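Local coordinates for protein N-acyl-D-glutamate deacylase (Bordetella bronchiseptica, PDB 3GIP) that catalyses the zinc-dependent hydrolysis of N-acyl-D-glutamate to D-glutamate and a carboxylic acid, as a member of the amidohydrolase superfamily, at residues T88-N94 with I138-L143; H146-R150 with V195-L201; A223-E227 with Q255-R259; V351-Q356 with Y388-L394. All blocks are in the same frame, centred on the assembly; numbering follows the deposited sequence.

Contact 1: residues T88-N94 with I138-L143; sequences TTVVVGN and INVAAL
Leu143, on strand 139-145, reaches over the residues that close its parallel neighbour. Its CB lies 3.4 Å from Gly93 O, its CG is 4.0 Å from Val91 CG1, and at the tip CD1 meets both Val91 CG1 and Asn94 OD1, the latter at 3.3 Å. With CG anti to the carbonyl carbon (chi1 -65°), the branch is directed to this corner. Asn94 gives its amide nitrogen, ND2, to Gly67 O.

Behind this corner, strands 88-92 and 139-143 run side by side, their directions 18° apart. Five backbone bonds join them, from Asn139 N to Thr88 O (2.8 Å) through to Leu143 N to Val92 O (3.0 Å). Beta-branched valines suit such extended backbone, and the small Ala141 and Ala142 leave space for their valine neighbours: Val92 CG2 comes 3.8 Å from Ala142 CB. Val90 CG1 rests 3.7 Å from Ile138 CD1. The face of Val90, Val92, Val140 and Ala142 is covered by helices 72-75 and 124-133. Gly93 has positive phi, and a side chain there would run into Leu143 O.

Adjacent parallel strands clothed by helices are the pattern of the amidohydrolase TIM barrel; here the 88-92 strand leads to the metal centre, since Cys95, a zinc ligand, directly follows Asn94.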
loop_
_atom_site.group_PDB
_atom_site.type_symbol
_atom_site.label_atom_id
_atom_site.label_comp_id
_atom_site.label_asym_id
_atom_site.label_seq_id
_atom_site.Cartn_x
_atom_site.Cartn_y
_atom_site.Cartn_z
ATOM N N THR A 88 -4.288 8.460 -6.266
ATOM C CA THR A 88 -3.833 9.842 -6.086
ATOM C C THR A 88 -3.006 10.046 -4.815
ATOM O O THR A 88 -2.396 11.103 -4.626
ATOM C CB THR A 88 -5.022 10.818 -6.041
ATOM O OG1 THR A 88 -5.938 10.407 -5.021
ATOM C CG2 THR A 88 -5.739 10.847 -7.378
ATOM N N THR A 89 -3.004 9.047 -3.939
ATOM C CA THR A 89 -2.239 9.103 -2.694
ATOM C C THR A 89 -1.714 7.709 -2.385
ATOM O O THR A 89 -2.412 6.719 -2.601
ATOM C CB THR A 89 -3.111 9.553 -1.489
ATOM O OG1 THR A 89 -3.551 10.902 -1.685
ATOM C CG2 THR A 89 -2.316 9.472 -0.185
ATOM N N VAL A 90 -0.483 7.627 -1.894
ATOM C CA VAL A 90 0.079 6.339 -1.527
ATOM C C VAL A 90 0.738 6.429 -0.164
ATOM O O VAL A 90 1.352 7.440 0.175
ATOM C CB VAL A 90 1.132 5.837 -2.545
ATOM C CG1 VAL A 90 2.316 6.795 -2.610
ATOM C CG2 VAL A 90 1.602 4.439 -2.144
ATOM N N VAL A 91 0.572 5.376 0.626
ATOM C CA VAL A 91 1.188 5.300 1.939
ATOM C C VAL A 91 2.378 4.362 1.752
ATOM O O VAL A 91 2.208 3.180 1.443
ATOM C CB VAL A 91 0.223 4.712 2.991
ATOM C CG1 VAL A 91 0.910 4.651 4.353
ATOM C CG2 VAL A 91 -1.039 5.565 3.072
ATOM N N VAL A 92 3.585 4.898 1.914
ATOM C CA VAL A 92 4.799 4.102 1.749
ATOM C C VAL A 92 5.425 3.740 3.095
ATOM O O VAL A 92 4.930 4.152 4.148
ATOM C CB VAL A 92 5.848 4.862 0.900
ATOM C CG1 VAL A 92 5.254 5.239 -0.453
ATOM C CG2 VAL A 92 6.313 6.116 1.639
ATOM N N GLY A 93 6.508 2.964 3.054
ATOM C CA GLY A 93 7.197 2.568 4.273
ATOM C C GLY A 93 6.564 1.394 4.990
ATOM O O GLY A 93 6.589 1.315 6.218
ATOM N N ASN A 94 6.018 0.464 4.215
ATOM C CA ASN A 94 5.347 -0.700 4.776
ATOM C C ASN A 94 6.228 -1.916 5.030
ATOM O O ASN A 94 7.360 -2.002 4.551
ATOM C CB ASN A 94 4.197 -1.104 3.852
ATOM C CG ASN A 94 3.014 -0.179 3.973
ATOM O OD1 ASN A 94 2.267 -0.245 4.945
ATOM N ND2 ASN A 94 2.840 0.700 2.993
ATOM N N ILE A 138 2.030 11.986 -7.180
ATOM C CA ILE A 138 0.835 11.812 -6.363
ATOM C C ILE A 138 1.179 12.154 -4.916
ATOM O O ILE A 138 2.344 12.390 -4.588
ATOM C CB ILE A 138 0.303 10.352 -6.430
ATOM C CG1 ILE A 138 1.330 9.380 -5.844
ATOM C CG2 ILE A 138 -0.008 9.980 -7.873
ATOM C CD1 ILE A 138 0.818 7.941 -5.737
ATOM N N ASN A 139 0.171 12.185 -4.049
ATOM C CA ASN A 139 0.413 12.508 -2.647
ATOM C C ASN A 139 1.126 11.361 -1.956
ATOM O O ASN A 139 0.913 10.189 -2.284
ATOM C CB ASN A 139 -0.902 12.815 -1.934
ATOM C CG ASN A 139 -1.657 13.946 -2.587
ATOM O OD1 ASN A 139 -2.793 13.773 -3.035
ATOM N ND2 ASN A 139 -1.027 15.114 -2.656
ATOM N N VAL A 140 1.974 11.704 -0.991
ATOM C CA VAL A 140 2.742 10.705 -0.267
ATOM C C VAL A 140 2.681 10.826 1.249
ATOM O O VAL A 140 2.994 11.875 1.816
ATOM C CB VAL A 140 4.231 10.763 -0.677
ATOM C CG1 VAL A 140 5.017 9.682 0.052
ATOM C CG2 VAL A 140 4.358 10.606 -2.183
ATOM N N ALA A 141 2.270 9.741 1.897
ATOM C CA ALA A 141 2.220 9.666 3.352
ATOM C C ALA A 141 3.258 8.598 3.657
ATOM O O ALA A 141 3.400 7.643 2.889
ATOM C CB ALA A 141 0.842 9.223 3.827
ATOM N N ALA A 142 3.989 8.744 4.759
ATOM C CA ALA A 142 5.026 7.771 5.064
ATOM C C ALA A 142 5.049 7.198 6.468
ATOM O O ALA A 142 4.839 7.904 7.455
ATOM C CB ALA A 142 6.396 8.372 4.743
ATOM N N LEU A 143 5.322 5.899 6.532
ATOM C CA LEU A 143 5.447 5.169 7.783
ATOM C C LEU A 143 6.945 4.945 7.948
ATOM O O LEU A 143 7.677 4.908 6.958
ATOM C CB LEU A 143 4.767 3.800 7.685
ATOM C CG LEU A 143 3.251 3.738 7.501
ATOM C CD1 LEU A 143 2.880 2.427 6.807
ATOM C CD2 LEU A 143 2.557 3.849 8.854
#

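Contact 2: residues H146-R150 with V195-L201; sequences HANLR and VAQAAEL
Arg150 and Glu200 face each other across this contact as a salt bridge. Arg150 NH2 gives a bond of 2.8 Å to Glu200 OE1, on the syn lone pair of that oxygen, with an N-H...O angle of 159°. The guanidinium and carboxylate planes are only 17° apart, so the two groups meet edge to edge. A second bond, from Arg150 NE to Glu200 OE2, would complete a two-pronged pairing, although the position of OE2 is less certain.

Beside the pair, apolar groups pack on the imidazole of His146, which also has the Glu200 carboxylate at its edge. Leu201 CD2 sits over one ring face, 4.1 Å from the centroid, as a CH-pi contact, while the methyl of Ala196 approaches the ring edge. The shortness of this methyl lets the Ala196 backbone come close to the ring. Val195 CB lies over a face of the guanidinium, 3.7 Å from Arg150 NH1.

Further out, the extended chain of Glu200, its CG anti to the backbone N (chi1 179°), carries the carboxylate from the first turn of helix 198-210 across to helix 146-153. Arg150 NH1 is fixed by Ala159 O, which helps hold the guanidinium in its orientation. Met169 of helix 163-179 and Pro161 pack against both charged side chains, and Ala196 O is bonded by Arg220.

An arginine and a glutamate buried together in this way probably both stay charged, each offsetting the cost of burying the other, and their nearly coplanar pairing limits how the two groups can turn against each other and links the first turns of both helices.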
loop_
_atom_site.group_PDB
_atom_site.type_symbol
_atom_site.label_atom_id
_atom_site.label_comp_id
_atom_site.label_asym_id
_atom_site.label_seq_id
_atom_site.Cartn_x
_atom_site.Cartn_y
_atom_site.Cartn_z
ATOM N N HIS A 146 10.154 -0.510 11.114
ATOM C CA HIS A 146 10.755 -1.091 12.308
ATOM C C HIS A 146 12.111 -1.702 11.949
ATOM O O HIS A 146 13.046 -1.679 12.751
ATOM C CB HIS A 146 9.810 -2.151 12.891
ATOM C CG HIS A 146 10.435 -3.031 13.929
ATOM N ND1 HIS A 146 11.036 -2.538 15.068
ATOM C CD2 HIS A 146 10.529 -4.380 14.009
ATOM C CE1 HIS A 146 11.472 -3.545 15.804
ATOM N NE2 HIS A 146 11.175 -4.674 15.184
ATOM N N ALA A 147 12.226 -2.250 10.743
ATOM C CA ALA A 147 13.496 -2.826 10.323
ATOM C C ALA A 147 14.532 -1.706 10.288
ATOM O O ALA A 147 15.662 -1.877 10.753
ATOM C CB ALA A 147 13.361 -3.473 8.951
ATOM N N ASN A 148 14.140 -0.558 9.737
ATOM C CA ASN A 148 15.034 0.596 9.659
ATOM C C ASN A 148 15.467 1.006 11.060
ATOM O O ASN A 148 16.645 1.284 11.300
ATOM C CB ASN A 148 14.335 1.783 8.993
ATOM C CG ASN A 148 14.207 1.622 7.497
ATOM O OD1 ASN A 148 14.862 2.324 6.726
ATOM N ND2 ASN A 148 13.359 0.693 7.075
ATOM N N LEU A 149 14.508 1.048 11.982
ATOM C CA LEU A 149 14.810 1.439 13.354
ATOM C C LEU A 149 15.855 0.517 13.962
ATOM O O LEU A 149 16.832 0.987 14.546
ATOM C CB LEU A 149 13.537 1.434 14.207
ATOM C CG LEU A 149 12.470 2.444 13.773
ATOM C CD1 LEU A 149 11.264 2.324 14.690
ATOM C CD2 LEU A 149 13.029 3.861 13.819
ATOM N N ARG A 150 15.657 -0.791 13.822
ATOM C CA ARG A 150 16.610 -1.753 14.358
ATOM C C ARG A 150 17.975 -1.625 13.686
ATOM O O ARG A 150 19.006 -1.618 14.358
ATOM C CB ARG A 150 16.108 -3.190 14.179
ATOM C CG ARG A 150 15.421 -3.768 15.400
ATOM C CD ARG A 150 15.376 -5.291 15.348
ATOM N NE ARG A 150 15.001 -5.848 16.644
ATOM C CZ ARG A 150 15.722 -6.741 17.313
ATOM N NH1 ARG A 150 16.861 -7.192 16.809
ATOM N NH2 ARG A 150 15.317 -7.165 18.503
ATOM N N VAL A 195 13.160 -10.834 15.144
ATOM C CA VAL A 195 13.866 -11.020 16.409
ATOM C C VAL A 195 13.170 -10.310 17.568
ATOM O O VAL A 195 13.318 -10.705 18.727
ATOM C CB VAL A 195 15.318 -10.491 16.304
ATOM C CG1 VAL A 195 16.040 -10.658 17.634
ATOM C CG2 VAL A 195 16.059 -11.228 15.201
ATOM N N ALA A 196 12.405 -9.274 17.248
ATOM C CA ALA A 196 11.706 -8.486 18.261
ATOM C C ALA A 196 10.689 -9.267 19.087
ATOM O O ALA A 196 10.004 -10.160 18.583
ATOM C CB ALA A 196 11.022 -7.289 17.602
ATOM N N GLN A 197 10.610 -8.920 20.368
ATOM C CA GLN A 197 9.666 -9.540 21.286
ATOM C C GLN A 197 8.608 -8.506 21.657
ATOM O O GLN A 197 8.717 -7.336 21.286
ATOM C CB GLN A 197 10.384 -10.040 22.541
ATOM C CG GLN A 197 11.352 -11.180 22.267
ATOM C CD GLN A 197 11.891 -11.814 23.536
ATOM O OE1 GLN A 197 12.640 -12.791 23.483
ATOM N NE2 GLN A 197 11.512 -11.263 24.683
ATOM N N ALA A 198 7.590 -8.939 22.392
ATOM C CA ALA A 198 6.494 -8.061 22.785
ATOM C C ALA A 198 6.905 -6.704 23.357
ATOM O O ALA A 198 6.414 -5.673 22.908
ATOM C CB ALA A 198 5.581 -8.787 23.769
ATOM N N ALA A 199 7.800 -6.699 24.341
ATOM C CA ALA A 199 8.235 -5.449 24.967
ATOM C C ALA A 199 8.763 -4.409 23.981
ATOM O O ALA A 199 8.484 -3.215 24.115
ATOM C CB ALA A 199 9.296 -5.742 26.029
ATOM N N GLU A 200 9.531 -4.862 22.998
ATOM C CA GLU A 200 10.098 -3.972 21.994
ATOM C C GLU A 200 9.019 -3.324 21.133
ATOM O O GLU A 200 9.013 -2.107 20.922
ATOM C CB GLU A 200 11.068 -4.751 21.100
ATOM C CG GLU A 200 11.713 -3.923 19.999
ATOM C CD GLU A 200 12.725 -4.718 19.194
ATOM O OE1 GLU A 200 13.324 -5.660 19.758
ATOM O OE2 GLU A 200 12.936 -4.393 18.006
ATOM N N LEU A 201 8.100 -4.146 20.641
ATOM C CA LEU A 201 7.028 -3.657 19.787
ATOM C C LEU A 201 6.049 -2.775 20.557
ATOM O O LEU A 201 5.570 -1.765 20.035
ATOM C CB LEU A 201 6.309 -4.850 19.147
ATOM C CG LEU A 201 7.258 -5.770 18.363
ATOM C CD1 LEU A 201 6.500 -6.980 17.832
ATOM C CD2 LEU A 201 7.904 -4.990 17.220
#

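Contact 3: residues A223-E227 with Q255-R259; sequences ADGVE and QNWGR
Asp224 O is gripped by two nitrogens of one guanidinium: Arg259 NH1 binds it at 2.6 Å with an N-H...O angle of 158°, and Arg259 NH2 adds a weak bond at 3.4 Å. NH1 stands well above the carbonyl plane, whereas the oxygen lies close to the guanidinium plane. The contact joins two loops of the amidohydrolase barrel, one following strand 214-218 and the other strand 243-246. In the first, a type I turn from Ala223 to Val226 leads into helix 226-240, with Gly225 at its N-cap position; in the second, a type II turn from Asn256 to Arg259 precedes helix 260-272.

The same guanidinium forms a salt bridge with Glu227. Arg259 NE reaches Glu227 OE2 over 2.9 Å, on the anti side of that oxygen, and the two flat groups are turned 72° against each other. A bend in the arginine chain at chi3 (67°) swings the guanidinium between the carbonyl and the carboxylate. Val226 CG1 covers one guanidinium face, lying 3.9 Å from Arg259 NE, so an aliphatic group packs there while the polar edge is used for bonding. Arginine suits the place because its several N-H groups can serve a carbonyl and a carboxylate together.

Gly258 has a positive phi at which a side chain would press on the preceding carbonyl oxygen, so glycine is the natural residue in this turn; its N is bonded to Glu350. At the outer end, Gln255 NE2 donates to Asp224 OD1 at 3.1 Å, using the syn lone pair of that oxygen.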
loop_
_atom_site.group_PDB
_atom_site.type_symbol
_atom_site.label_atom_id
_atom_site.label_comp_id
_atom_site.label_asym_id
_atom_site.label_seq_id
_atom_site.Cartn_x
_atom_site.Cartn_y
_atom_site.Cartn_z
ATOM N N ALA A 223 0.797 -18.235 7.281
ATOM C CA ALA A 223 0.464 -19.600 6.896
ATOM C C ALA A 223 -0.011 -20.368 8.130
ATOM O O ALA A 223 -1.018 -20.009 8.734
ATOM C CB ALA A 223 1.678 -20.283 6.269
ATOM N N ASP A 224 0.720 -21.408 8.520
ATOM C CA ASP A 224 0.332 -22.210 9.677
ATOM C C ASP A 224 0.167 -21.416 10.974
ATOM O O ASP A 224 -0.632 -21.779 11.834
ATOM C CB ASP A 224 1.344 -23.336 9.905
ATOM C CG ASP A 224 1.319 -24.379 8.806
ATOM O OD1 ASP A 224 0.538 -24.229 7.840
ATOM O OD2 ASP A 224 2.089 -25.357 8.910
ATOM N N GLY A 225 0.921 -20.333 11.121
ATOM C CA GLY A 225 0.809 -19.548 12.338
ATOM C C GLY A 225 0.071 -18.234 12.175
ATOM O O GLY A 225 0.248 -17.326 12.986
ATOM N N VAL A 226 -0.776 -18.134 11.153
ATOM C CA VAL A 226 -1.504 -16.897 10.897
ATOM C C VAL A 226 -2.415 -16.437 12.035
ATOM O O VAL A 226 -2.486 -15.244 12.324
ATOM C CB VAL A 226 -2.319 -16.985 9.575
ATOM C CG1 VAL A 226 -3.468 -17.967 9.717
ATOM C CG2 VAL A 226 -2.820 -15.598 9.179
ATOM N N GLU A 227 -3.112 -17.364 12.688
ATOM C CA GLU A 227 -3.985 -16.961 13.787
ATOM C C GLU A 227 -3.179 -16.396 14.952
ATOM O O GLU A 227 -3.557 -15.391 15.547
ATOM C CB GLU A 227 -4.850 -18.136 14.256
ATOM C CG GLU A 227 -5.985 -18.461 13.293
ATOM C CD GLU A 227 -6.901 -19.557 13.804
ATOM O OE1 GLU A 227 -7.431 -19.415 14.927
ATOM O OE2 GLU A 227 -7.098 -20.558 13.080
ATOM N N GLN A 255 -3.847 -25.934 3.638
ATOM C CA GLN A 255 -4.212 -26.342 4.990
ATOM C C GLN A 255 -4.678 -25.165 5.840
ATOM O O GLN A 255 -5.312 -25.355 6.876
ATOM C CB GLN A 255 -3.034 -27.038 5.691
ATOM C CG GLN A 255 -1.842 -26.135 5.972
ATOM C CD GLN A 255 -0.812 -26.155 4.864
ATOM O OE1 GLN A 255 -1.131 -26.422 3.705
ATOM N NE2 GLN A 255 0.438 -25.861 5.215
ATOM N N ASN A 256 -4.379 -23.951 5.392
ATOM C CA ASN A 256 -4.753 -22.754 6.133
ATOM C C ASN A 256 -5.907 -21.977 5.513
ATOM O O ASN A 256 -6.363 -20.985 6.075
ATOM C CB ASN A 256 -3.536 -21.844 6.277
ATOM C CG ASN A 256 -2.389 -22.535 6.979
ATOM O OD1 ASN A 256 -1.265 -22.584 6.471
ATOM N ND2 ASN A 256 -2.668 -23.082 8.152
ATOM N N TRP A 257 -6.383 -22.420 4.356
ATOM C CA TRP A 257 -7.487 -21.719 3.720
ATOM C C TRP A 257 -8.725 -21.748 4.607
ATOM O O TRP A 257 -9.123 -22.804 5.108
ATOM C CB TRP A 257 -7.799 -22.342 2.362
ATOM C CG TRP A 257 -6.718 -22.122 1.346
ATOM C CD1 TRP A 257 -5.585 -21.364 1.491
ATOM C CD2 TRP A 257 -6.684 -22.646 0.018
ATOM N NE1 TRP A 257 -4.851 -21.386 0.327
ATOM C CE2 TRP A 257 -5.503 -22.166 -0.592
ATOM C CE3 TRP A 257 -7.540 -23.476 -0.719
ATOM C CZ2 TRP A 257 -5.156 -22.490 -1.909
ATOM C CZ3 TRP A 257 -7.194 -23.797 -2.027
ATOM C CH2 TRP A 257 -6.011 -23.304 -2.608
ATOM N N GLY A 258 -9.315 -20.575 4.816
ATOM C CA GLY A 258 -10.508 -20.478 5.634
ATOM C C GLY A 258 -10.265 -19.955 7.035
ATOM O O GLY A 258 -11.210 -19.591 7.739
ATOM N N ARG A 259 -9.002 -19.907 7.446
ATOM C CA ARG A 259 -8.677 -19.439 8.786
ATOM C C ARG A 259 -8.941 -17.956 9.013
ATOM O O ARG A 259 -8.837 -17.479 10.142
ATOM C CB ARG A 259 -7.223 -19.785 9.127
ATOM C CG ARG A 259 -6.985 -21.292 9.225
ATOM C CD ARG A 259 -5.553 -21.634 9.593
ATOM N NE ARG A 259 -5.208 -21.209 10.945
ATOM C CZ ARG A 259 -4.015 -21.402 11.498
ATOM N NH1 ARG A 259 -3.061 -22.015 10.811
ATOM N NH2 ARG A 259 -3.773 -20.981 12.732
#

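Contact 4: residues V351-Q356 with Y388-L394; sequences VKRIFQ and YVREARL
With CG anti to the carbonyl carbon in both Lys352 (chi1 -71°) and Tyr388 (chi1 -74°), and the lysine extended beyond that, the aliphatic chain lies over the tyrosine ring. Lys352 CG stands over one ring face, 3.9 Å from the centroid, in a CH-pi contact, and CE continues along to Tyr388 CE1 at 3.6 Å. The ammonium group forms a salt bridge with Glu348.

The edge of the tyrosine ring meets Phe355, whose CD2 is 3.9 Å from Tyr388 CD2. Leu394 CD1 lies 3.6 Å from Lys352 CB, so the leucine branch packs across the lysine stem. Helix 376-391 has given way here to a turn through Arg393 with positive phi, and Leu394 N bonds back to Tyr388 O. Gln356 NE2 donates to Leu394 O at 3.1 Å, nearly straight at 165°, on a lone pair in the carbonyl plane.

Helix 348-356 is thus joined to the end of helix 376-391 chiefly by hydrophobic surface. The long-stemmed lysine supplies methylene groups while its charge goes to Glu348, and the glutamine ties the turn to the helix. Tyr388 OH, beside Val351, is buried without a polar partner, so the tyrosine contributes mainly as an aromatic surface.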
loop_
_atom_site.group_PDB
_atom_site.type_symbol
_atom_site.label_atom_id
_atom_site.label_comp_id
_atom_site.label_asym_id
_atom_site.label_seq_id
_atom_site.Cartn_x
_atom_site.Cartn_y
_atom_site.Cartn_z
ATOM N N VAL A 351 -9.861 -14.443 -0.332
ATOM C CA VAL A 351 -9.385 -13.081 -0.548
ATOM C C VAL A 351 -10.611 -12.182 -0.643
ATOM O O VAL A 351 -10.655 -11.094 -0.067
ATOM C CB VAL A 351 -8.591 -12.953 -1.865
ATOM C CG1 VAL A 351 -8.166 -11.507 -2.070
ATOM C CG2 VAL A 351 -7.371 -13.864 -1.835
ATOM N N LYS A 352 -11.615 -12.652 -1.376
ATOM C CA LYS A 352 -12.849 -11.905 -1.551
ATOM C C LYS A 352 -13.604 -11.713 -0.236
ATOM O O LYS A 352 -14.134 -10.630 0.022
ATOM C CB LYS A 352 -13.739 -12.611 -2.583
ATOM C CG LYS A 352 -13.207 -12.521 -4.008
ATOM C CD LYS A 352 -14.085 -13.302 -4.981
ATOM C CE LYS A 352 -13.702 -13.017 -6.421
ATOM N NZ LYS A 352 -14.491 -13.851 -7.373
ATOM N N ARG A 353 -13.656 -12.752 0.598
ATOM C CA ARG A 353 -14.353 -12.640 1.879
ATOM C C ARG A 353 -13.656 -11.643 2.797
ATOM O O ARG A 353 -14.306 -10.895 3.530
ATOM C CB ARG A 353 -14.429 -13.995 2.591
ATOM C CG ARG A 353 -15.323 -15.021 1.923
ATOM C CD ARG A 353 -15.702 -16.119 2.914
ATOM N NE ARG A 353 -14.547 -16.868 3.409
ATOM C CZ ARG A 353 -13.943 -17.848 2.741
ATOM N NH1 ARG A 353 -14.383 -18.207 1.545
ATOM N NH2 ARG A 353 -12.896 -18.473 3.268
ATOM N N ILE A 354 -12.328 -11.647 2.766
ATOM C CA ILE A 354 -11.557 -10.732 3.597
ATOM C C ILE A 354 -11.833 -9.302 3.145
ATOM O O ILE A 354 -12.025 -8.411 3.974
ATOM C CB ILE A 354 -10.047 -11.036 3.499
ATOM C CG1 ILE A 354 -9.771 -12.409 4.115
ATOM C CG2 ILE A 354 -9.241 -9.954 4.226
ATOM C CD1 ILE A 354 -8.351 -12.901 3.919
ATOM N N PHE A 355 -11.875 -9.087 1.833
ATOM C CA PHE A 355 -12.144 -7.756 1.308
ATOM C C PHE A 355 -13.512 -7.256 1.766
ATOM O O PHE A 355 -13.703 -6.062 1.981
ATOM C CB PHE A 355 -12.091 -7.745 -0.223
ATOM C CG PHE A 355 -12.463 -6.419 -0.825
ATOM C CD1 PHE A 355 -11.770 -5.265 -0.466
ATOM C CD2 PHE A 355 -13.531 -6.311 -1.710
ATOM C CE1 PHE A 355 -12.139 -4.021 -0.979
ATOM C CE2 PHE A 355 -13.905 -5.071 -2.229
ATOM C CZ PHE A 355 -13.209 -3.927 -1.861
ATOM N N GLN A 356 -14.464 -8.169 1.920
ATOM C CA GLN A 356 -15.799 -7.780 2.350
ATOM C C GLN A 356 -15.851 -7.284 3.789
ATOM O O GLN A 356 -16.820 -6.639 4.186
ATOM C CB GLN A 356 -16.774 -8.944 2.165
ATOM C CG GLN A 356 -17.100 -9.213 0.711
ATOM C CD GLN A 356 -18.085 -10.349 0.539
ATOM O OE1 GLN A 356 -17.839 -11.467 0.987
ATOM N NE2 GLN A 356 -19.207 -10.067 -0.115
ATOM N N TYR A 388 -14.074 -7.670 -8.605
ATOM C CA TYR A 388 -14.760 -7.845 -7.328
ATOM C C TYR A 388 -16.103 -7.132 -7.223
ATOM O O TYR A 388 -17.030 -7.633 -6.585
ATOM C CB TYR A 388 -13.834 -7.411 -6.180
ATOM C CG TYR A 388 -12.715 -8.393 -5.881
ATOM C CD1 TYR A 388 -12.383 -9.408 -6.781
ATOM C CD2 TYR A 388 -11.985 -8.309 -4.693
ATOM C CE1 TYR A 388 -11.356 -10.315 -6.507
ATOM C CE2 TYR A 388 -10.954 -9.212 -4.412
ATOM C CZ TYR A 388 -10.646 -10.211 -5.322
ATOM O OH TYR A 388 -9.635 -11.113 -5.050
ATOM N N VAL A 389 -16.219 -5.974 -7.861
ATOM C CA VAL A 389 -17.462 -5.223 -7.808
ATOM C C VAL A 389 -18.390 -5.518 -8.985
ATOM O O VAL A 389 -19.452 -6.116 -8.801
ATOM C CB VAL A 389 -17.186 -3.705 -7.730
ATOM C CG1 VAL A 389 -18.495 -2.925 -7.780
ATOM C CG2 VAL A 389 -16.441 -3.388 -6.439
ATOM N N ARG A 390 -17.995 -5.130 -10.193
ATOM C CA ARG A 390 -18.862 -5.353 -11.348
ATOM C C ARG A 390 -19.138 -6.824 -11.647
ATOM O O ARG A 390 -20.289 -7.210 -11.872
ATOM C CB ARG A 390 -18.289 -4.680 -12.602
ATOM C CG ARG A 390 -19.259 -4.718 -13.789
ATOM C CD ARG A 390 -18.726 -3.962 -14.993
ATOM N NE ARG A 390 -17.446 -4.499 -15.441
ATOM C CZ ARG A 390 -16.285 -3.859 -15.344
ATOM N NH1 ARG A 390 -16.231 -2.641 -14.816
ATOM N NH2 ARG A 390 -15.174 -4.446 -15.767
ATOM N N GLU A 391 -18.093 -7.643 -11.644
ATOM C CA GLU A 391 -18.248 -9.064 -11.945
ATOM C C GLU A 391 -18.790 -9.934 -10.811
ATOM O O GLU A 391 -19.763 -10.666 -11.000
ATOM C CB GLU A 391 -16.915 -9.637 -12.444
ATOM C CG GLU A 391 -16.558 -9.204 -13.864
ATOM C CD GLU A 391 -15.146 -9.589 -14.284
ATOM O OE1 GLU A 391 -14.540 -10.485 -13.654
ATOM O OE2 GLU A 391 -14.642 -8.999 -15.265
ATOM N N ALA A 392 -18.180 -9.853 -9.633
ATOM C CA ALA A 392 -18.605 -10.680 -8.507
ATOM C C ALA A 392 -19.692 -10.078 -7.619
ATOM O O ALA A 392 -20.296 -10.787 -6.810
ATOM C CB ALA A 392 -17.389 -11.040 -7.656
ATOM N N ARG A 393 -19.928 -8.777 -7.758
ATOM C CA ARG A 393 -20.938 -8.082 -6.963
ATOM C C ARG A 393 -20.746 -8.296 -5.462
ATOM O O ARG A 393 -21.714 -8.505 -4.728
ATOM C CB ARG A 393 -22.340 -8.539 -7.377
ATOM C CG ARG A 393 -22.671 -8.221 -8.825
ATOM C CD ARG A 393 -22.526 -6.731 -9.078
ATOM N NE ARG A 393 -22.751 -6.369 -10.473
ATOM C CZ ARG A 393 -22.569 -5.147 -10.961
ATOM N NH1 ARG A 393 -22.155 -4.167 -10.166
ATOM N NH2 ARG A 393 -22.800 -4.903 -12.240
ATOM N N LEU A 394 -19.497 -8.231 -5.007
ATOM C CA LEU A 394 -19.189 -8.423 -3.592
ATOM C C LEU A 394 -19.729 -7.288 -2.733
ATOM O O LEU A 394 -19.983 -7.466 -1.545
ATOM C CB LEU A 394 -17.678 -8.548 -3.387
ATOM C CG LEU A 394 -17.014 -9.776 -4.004
ATOM C CD1 LEU A 394 -15.519 -9.729 -3.715
ATOM C CD2 LEU A 394 -17.632 -11.045 -3.433
#

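Overall arrangement
From the N terminus, contact 1 comes first: it pairs strands 87-92 and 139-145 and closes a loop containing helix 124-133. Helix 146-153 follows directly, and contact 2 ties its start to that of helix 198-210, closing a loop that includes strand 183-187. Contact 3 then joins the entrance of helix 226-240 to the loop before helix 260-272, around strand 243-246. Contact 4 comes last, linking helices 348-356 and 376-391. The four loops lie in series, so none nests or crosses. Contacts 1 and 2 adjoin in sequence, although their centres are 22 Å apart. Contacts 3 and 4 touch through packing of Gly258 CA on Arg353 NH2, 3.9 Å apart.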